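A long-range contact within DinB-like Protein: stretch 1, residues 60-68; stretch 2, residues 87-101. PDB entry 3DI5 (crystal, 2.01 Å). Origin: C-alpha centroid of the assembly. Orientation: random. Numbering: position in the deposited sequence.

Stretch 1, residues 60-68: GTGLKFEGE
Stretch 2 (87-101) KVNTAFVEALQSEWT

Residues 60-68, an irregular segment, run antiparallel to a helix that enters the stretch already under way and runs to residue 99, with Gly 67 beside Val 88 (CA-CA 5.4 Å) and Phe 65 beside Ala 91 (CA-CA 5.9 Å). No hydrogen bond links the modelled atoms of the two stretches; contact is mainly apolar packing, and 491 Å² is buried, both sides summed.

Leu 63 (phi/psi -69/113) is the most extensively covered residue, with 111 Å² of its surface masked by the other stretch. Its t,p rotamer (chi1 -171°, chi2 63°) brings CD2 to 3.5 Å from Leu 96 CD1 and 3.8 Å from Phe 92 CE1, at the edge of that ring. Leu 63 CD1 lies over the Trp 100 indole, 4.1 Å from the centroid of its five-membered ring, and 4.0 Å from Ala 95 CB. Trp 100 (m, chi2 8°) leaves helical geometry at phi/psi -107/149, and Thr 61 CB meets its edge at CZ2, 3.8 Å away. Thr 61, chi1 p, accepts a hydrogen bond at OG1 from Leu 63 N (3.1 Å), a bond that spans Gly 62, whose phi/psi of 86/-7 suits glycine because a CB would be jammed against the carbonyl O of Thr 61.

Phe 65, extended at -163/158, adopts p with chi2 90°, laying its ring face against Phe 92 CA, 3.9 Å from the ring centroid. Small Ala 91 and Ala 95 admit Phe 65 CB, each CB-CB distance being 4.2 Å. Val 88 (p) places CG2 3.9 Å from Phe 65 CE1 and 3.7 Å from Gly 67 CA, where a CB would clash.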

ATOM      1  N   GLY A  60     -13.520   4.718  -3.565  1.00 42.77           N
ATOM      2  CA  GLY A  60     -14.662   4.631  -4.471  1.00 43.05           C
ATOM      3  C   GLY A  60     -15.451   3.341  -4.367  1.00 42.87           C
ATOM      4  O   GLY A  60     -16.549   3.249  -4.899  1.00 42.27           O
ATOM      5  N   THR A  61     -14.893   2.334  -3.700  1.00 43.30           N
ATOM      6  CA  THR A  61     -15.623   1.077  -3.447  1.00 43.91           C
ATOM      7  C   THR A  61     -16.670   1.253  -2.326  1.00 44.53           C
ATOM      8  O   THR A  61     -17.590   0.449  -2.180  1.00 44.89           O
ATOM      9  CB  THR A  61     -14.689  -0.075  -3.007  1.00 43.17           C
ATOM     10  OG1 THR A  61     -14.328   0.125  -1.640  1.00 41.99           O
ATOM     11  CG2 THR A  61     -13.446  -0.159  -3.874  1.00 44.70           C
ATOM     12  N   GLY A  62     -16.498   2.274  -1.504  1.00 45.44           N
ATOM     13  CA  GLY A  62     -17.437   2.509  -0.417  1.00 45.80           C
ATOM     14  C   GLY A  62     -17.109   1.712   0.835  1.00 46.83           C
ATOM     15  O   GLY A  62     -17.735   1.915   1.878  1.00 46.08           O
ATOM     16  N   LEU A  63     -16.124   0.816   0.743  1.00 47.33           N
ATOM     17  CA  LEU A  63     -15.630   0.076   1.908  1.00 48.30           C
ATOM     18  C   LEU A  63     -14.907   1.048   2.840  1.00 48.48           C
ATOM     19  O   LEU A  63     -13.859   1.573   2.500  1.00 49.91           O
ATOM     20  CB  LEU A  63     -14.681  -1.021   1.430  1.00 48.16           C
ATOM     21  CG  LEU A  63     -14.165  -2.090   2.382  1.00 48.99           C
ATOM     22  CD1 LEU A  63     -15.295  -2.950   2.931  1.00 47.52           C
ATOM     23  CD2 LEU A  63     -13.149  -2.939   1.605  1.00 48.02           C
ATOM     24  N   LYS A  64     -15.462   1.292   4.018  1.00 48.89           N
ATOM     25  CA  LYS A  64     -14.997   2.384   4.863  1.00 48.59           C
ATOM     26  C   LYS A  64     -14.139   1.870   6.034  1.00 48.24           C
ATOM     27  O   LYS A  64     -14.506   0.900   6.711  1.00 48.07           O
ATOM     28  CB  LYS A  64     -16.205   3.200   5.355  1.00 49.26           C
ATOM     29  CG  LYS A  64     -17.048   3.804   4.195  1.00 48.40           C
ATOM     30  N   PHE A  65     -12.988   2.508   6.250  1.00 47.14           N
ATOM     31  CA  PHE A  65     -12.107   2.145   7.358  1.00 46.77           C
ATOM     32  C   PHE A  65     -11.100   3.256   7.647  1.00 47.14           C
ATOM     33  O   PHE A  65     -10.803   4.074   6.785  1.00 46.93           O
ATOM     34  CB  PHE A  65     -11.373   0.841   7.047  1.00 45.79           C
ATOM     35  CG  PHE A  65     -10.566   0.888   5.775  1.00 43.79           C
ATOM     36  CD1 PHE A  65      -9.240   1.303   5.788  1.00 40.87           C
ATOM     37  CD2 PHE A  65     -11.143   0.545   4.573  1.00 42.88           C
ATOM     38  CE1 PHE A  65      -8.504   1.355   4.619  1.00 42.93           C
ATOM     39  CE2 PHE A  65     -10.415   0.586   3.417  1.00 41.21           C
ATOM     40  CZ  PHE A  65      -9.087   1.004   3.442  1.00 42.35           C
ATOM     41  N   GLU A  66     -10.570   3.263   8.860  1.00 47.28           N
ATOM     42  CA  GLU A  66      -9.676   4.330   9.314  1.00 47.91           C
ATOM     43  C   GLU A  66      -8.316   4.272   8.587  1.00 47.50           C
ATOM     44  O   GLU A  66      -7.766   3.188   8.377  1.00 47.17           O
ATOM     45  CB  GLU A  66      -9.493   4.232  10.826  1.00 47.85           C
ATOM     46  CG  GLU A  66      -8.873   5.458  11.504  1.00 49.87           C
ATOM     47  N   GLY A  67      -7.804   5.441   8.194  1.00 46.99           N
ATOM     48  CA  GLY A  67      -6.496   5.546   7.544  1.00 46.66           C
ATOM     49  C   GLY A  67      -6.231   6.912   6.939  1.00 46.16           C
ATOM     50  O   GLY A  67      -7.066   7.439   6.202  1.00 46.83           O
ATOM     51  N   GLU A  68      -5.061   7.476   7.233  1.00 45.14           N
ATOM     52  CA  GLU A  68      -4.604   8.727   6.612  1.00 44.58           C
ATOM     53  C   GLU A  68      -4.589   8.586   5.095  1.00 43.64           C
ATOM     54  O   GLU A  68      -4.153   7.568   4.611  1.00 43.39           O
ATOM     55  CB  GLU A  68      -3.185   9.065   7.083  1.00 44.62           C
ATOM     56  CG  GLU A  68      -2.621  10.364   6.531  1.00 45.82           C
ATOM     57  CD  GLU A  68      -3.538  11.541   6.796  1.00 48.02           C
ATOM     58  OE1 GLU A  68      -3.657  11.913   7.989  1.00 49.57           O
ATOM     59  OE2 GLU A  68      -4.140  12.069   5.822  1.00 47.88           O
ATOM     60  N   LYS A  87      -1.163  -0.707  10.739  1.00 44.41           N
ATOM     61  CA  LYS A  87      -2.460  -0.262  11.269  1.00 44.22           C
ATOM     62  C   LYS A  87      -3.541  -0.241  10.198  1.00 44.21           C
ATOM     63  O   LYS A  87      -4.623  -0.820  10.386  1.00 44.20           O
ATOM     64  CB  LYS A  87      -2.313   1.155  11.845  1.00 44.43           C
ATOM     65  CG  LYS A  87      -3.060   1.433  13.120  1.00 44.56           C
ATOM     66  CD  LYS A  87      -2.590   2.761  13.722  1.00 44.07           C
ATOM     67  N   VAL A  88      -3.251   0.429   9.083  1.00 43.34           N
ATOM     68  CA  VAL A  88      -4.249   0.634   8.042  1.00 43.89           C
ATOM     69  C   VAL A  88      -4.515  -0.637   7.227  1.00 43.64           C
ATOM     70  O   VAL A  88      -5.637  -0.862   6.782  1.00 43.37           O
ATOM     71  CB  VAL A  88      -3.902   1.824   7.106  1.00 43.25           C
ATOM     72  CG1 VAL A  88      -2.795   1.468   6.126  1.00 44.08           C
ATOM     73  CG2 VAL A  88      -5.142   2.259   6.378  1.00 44.87           C
ATOM     74  N   ASN A  89      -3.493  -1.474   7.051  1.00 43.54           N
ATOM     75  CA  ASN A  89      -3.708  -2.780   6.440  1.00 43.84           C
ATOM     76  C   ASN A  89      -4.664  -3.626   7.290  1.00 42.62           C
ATOM     77  O   ASN A  89      -5.558  -4.265   6.774  1.00 42.64           O
ATOM     78  CB  ASN A  89      -2.394  -3.534   6.208  1.00 44.30           C
ATOM     79  CG  ASN A  89      -2.606  -4.806   5.396  1.00 46.95           C
ATOM     80  OD1 ASN A  89      -3.153  -4.759   4.295  1.00 53.28           O
ATOM     81  ND2 ASN A  89      -2.227  -5.946   5.953  1.00 48.55           N
ATOM     82  N   THR A  90      -4.483  -3.607   8.602  1.00 41.84           N
ATOM     83  CA  THR A  90      -5.360  -4.338   9.485  1.00 40.67           C
ATOM     84  C   THR A  90      -6.801  -3.833   9.419  1.00 39.96           C
ATOM     85  O   THR A  90      -7.743  -4.635   9.364  1.00 39.37           O
ATOM     86  CB  THR A  90      -4.843  -4.285  10.918  1.00 40.97           C
ATOM     87  OG1 THR A  90      -3.630  -5.035  10.985  1.00 41.62           O
ATOM     88  CG2 THR A  90      -5.847  -4.885  11.893  1.00 40.72           C
ATOM     89  N   ALA A  91      -6.976  -2.515   9.426  1.00 38.61           N
ATOM     90  CA  ALA A  91      -8.313  -1.928   9.353  1.00 37.69           C
ATOM     91  C   ALA A  91      -8.936  -2.266   7.993  1.00 36.75           C
ATOM     92  O   ALA A  91     -10.124  -2.517   7.857  1.00 35.66           O
ATOM     93  CB  ALA A  91      -8.228  -0.426   9.547  1.00 37.51           C
ATOM     94  N   PHE A  92      -8.113  -2.294   6.975  1.00 36.98           N
ATOM     95  CA  PHE A  92      -8.626  -2.587   5.650  1.00 36.00           C
ATOM     96  C   PHE A  92      -9.172  -4.017   5.579  1.00 36.57           C
ATOM     97  O   PHE A  92     -10.346  -4.238   5.271  1.00 34.89           O
ATOM     98  CB  PHE A  92      -7.532  -2.388   4.609  1.00 36.99           C
ATOM     99  CG  PHE A  92      -7.831  -3.051   3.297  1.00 35.67           C
ATOM    100  CD1 PHE A  92      -9.100  -2.975   2.743  1.00 38.06           C
ATOM    101  CD2 PHE A  92      -6.861  -3.791   2.641  1.00 36.48           C
ATOM    102  CE1 PHE A  92      -9.383  -3.598   1.494  1.00 36.10           C
ATOM    103  CE2 PHE A  92      -7.146  -4.428   1.431  1.00 37.37           C
ATOM    104  CZ  PHE A  92      -8.412  -4.330   0.876  1.00 36.55           C
ATOM    105  N   VAL A  93      -8.298  -4.971   5.897  1.00 37.94           N
ATOM    106  CA  VAL A  93      -8.562  -6.403   5.787  1.00 38.72           C
ATOM    107  C   VAL A  93      -9.699  -6.809   6.728  1.00 40.34           C
ATOM    108  O   VAL A  93     -10.475  -7.727   6.439  1.00 40.64           O
ATOM    109  CB  VAL A  93      -7.251  -7.191   6.066  1.00 38.71           C
ATOM    110  CG1 VAL A  93      -7.502  -8.662   6.377  1.00 38.25           C
ATOM    111  CG2 VAL A  93      -6.290  -7.035   4.862  1.00 38.04           C
ATOM    112  N   GLU A  94      -9.803  -6.099   7.842  1.00 41.44           N
ATOM    113  CA  GLU A  94     -10.909  -6.298   8.772  1.00 42.47           C
ATOM    114  C   GLU A  94     -12.234  -5.856   8.161  1.00 42.47           C
ATOM    115  O   GLU A  94     -13.262  -6.493   8.384  1.00 42.48           O
ATOM    116  CB  GLU A  94     -10.644  -5.559  10.072  1.00 42.35           C
ATOM    117  CG  GLU A  94      -9.789  -6.355  11.053  1.00 43.35           C
ATOM    118  CD  GLU A  94      -9.523  -5.587  12.341  1.00 44.62           C
ATOM    119  OE1 GLU A  94      -9.622  -4.333  12.301  1.00 48.71           O
ATOM    120  OE2 GLU A  94      -9.211  -6.222  13.382  1.00 44.16           O
ATOM    121  N   ALA A  95     -12.203  -4.788   7.367  1.00 42.55           N
ATOM    122  CA  ALA A  95     -13.432  -4.252   6.776  1.00 42.83           C
ATOM    123  C   ALA A  95     -13.879  -5.134   5.616  1.00 42.87           C
ATOM    124  O   ALA A  95     -15.063  -5.408   5.454  1.00 42.78           O
ATOM    125  CB  ALA A  95     -13.245  -2.807   6.335  1.00 42.51           C
ATOM    126  N   LEU A  96     -12.914  -5.602   4.835  1.00 43.07           N
ATOM    127  CA  LEU A  96     -13.182  -6.502   3.723  1.00 43.63           C
ATOM    128  C   LEU A  96     -13.844  -7.782   4.238  1.00 44.22           C
ATOM    129  O   LEU A  96     -14.830  -8.235   3.671  1.00 44.02           O
ATOM    130  CB  LEU A  96     -11.879  -6.836   2.979  1.00 43.35           C
ATOM    131  CG  LEU A  96     -12.002  -7.317   1.529  1.00 44.47           C
ATOM    132  CD1 LEU A  96     -12.164  -6.131   0.617  1.00 44.85           C
ATOM    133  CD2 LEU A  96     -10.785  -8.114   1.106  1.00 44.58           C
ATOM    134  N   GLN A  97     -13.305  -8.356   5.313  1.00 44.66           N
ATOM    135  CA  GLN A  97     -13.820  -9.628   5.837  1.00 45.73           C
ATOM    136  C   GLN A  97     -15.196  -9.469   6.492  1.00 45.50           C
ATOM    137  O   GLN A  97     -16.008 -10.394   6.458  1.00 44.91           O
ATOM    138  CB  GLN A  97     -12.830 -10.274   6.820  1.00 45.79           C
ATOM    139  CG  GLN A  97     -11.627 -10.954   6.139  1.00 47.48           C
ATOM    140  CD  GLN A  97     -10.529 -11.365   7.117  1.00 47.89           C
ATOM    141  OE1 GLN A  97      -9.382 -11.591   6.719  1.00 52.61           O
ATOM    142  NE2 GLN A  97     -10.868 -11.441   8.398  1.00 50.79           N
ATOM    143  N   SER A  98     -15.445  -8.298   7.078  1.00 45.59           N
ATOM    144  CA  SER A  98     -16.726  -8.002   7.722  1.00 45.39           C
ATOM    145  C   SER A  98     -17.824  -7.736   6.713  1.00 44.94           C
ATOM    146  O   SER A  98     -18.933  -8.259   6.857  1.00 44.29           O
ATOM    147  CB  SER A  98     -16.606  -6.772   8.608  1.00 45.21           C
ATOM    148  OG  SER A  98     -15.641  -6.989   9.611  1.00 47.85           O
ATOM    149  N   GLU A  99     -17.513  -6.929   5.695  1.00 44.39           N
ATOM    150  CA  GLU A  99     -18.547  -6.360   4.830  1.00 44.11           C
ATOM    151  C   GLU A  99     -18.736  -7.036   3.473  1.00 44.04           C
ATOM    152  O   GLU A  99     -19.837  -6.997   2.929  1.00 44.30           O
ATOM    153  CB  GLU A  99     -18.330  -4.851   4.670  1.00 43.90           C
ATOM    154  CG  GLU A  99     -18.369  -4.071   6.017  1.00 44.83           C
ATOM    155  CD  GLU A  99     -19.763  -4.022   6.661  1.00 43.08           C
ATOM    156  N   TRP A 100     -17.699  -7.661   2.922  1.00 43.90           N
ATOM    157  CA  TRP A 100     -17.796  -8.257   1.589  1.00 43.46           C
ATOM    158  C   TRP A 100     -17.849  -9.777   1.633  1.00 42.97           C
ATOM    159  O   TRP A 100     -17.268 -10.399   2.535  1.00 42.89           O
ATOM    160  CB  TRP A 100     -16.618  -7.821   0.703  1.00 44.11           C
ATOM    161  CG  TRP A 100     -16.687  -6.393   0.219  1.00 44.44           C
ATOM    162  CD1 TRP A 100     -17.583  -5.433   0.601  1.00 45.11           C
ATOM    163  CD2 TRP A 100     -15.787  -5.755  -0.702  1.00 44.70           C
ATOM    164  NE1 TRP A 100     -17.308  -4.247  -0.043  1.00 45.68           N
ATOM    165  CE2 TRP A 100     -16.209  -4.416  -0.841  1.00 44.29           C
ATOM    166  CE3 TRP A 100     -14.669  -6.183  -1.414  1.00 43.74           C
ATOM    167  CZ2 TRP A 100     -15.555  -3.506  -1.662  1.00 44.86           C
ATOM    168  CZ3 TRP A 100     -14.016  -5.271  -2.246  1.00 45.39           C
ATOM    169  CH2 TRP A 100     -14.467  -3.952  -2.365  1.00 44.90           C
ATOM    170  N   THR A 101     -18.559 -10.350   0.655  1.00 41.65           N
ATOM    171  CA  THR A 101     -18.494 -11.772   0.316  1.00 41.00           C
ATOM    172  C   THR A 101     -18.039 -11.848  -1.153  1.00 40.50           C
ATOM    173  O   THR A 101     -17.799 -10.811  -1.763  1.00 40.72           O
ATOM    174  CB  THR A 101     -19.862 -12.488   0.542  1.00 40.77           C
ATOM    175  OG1 THR A 101     -20.913 -11.787  -0.136  1.00 40.49           O
ATOM    176  CG2 THR A 101     -20.210 -12.547   2.031  1.00 40.81           C
TER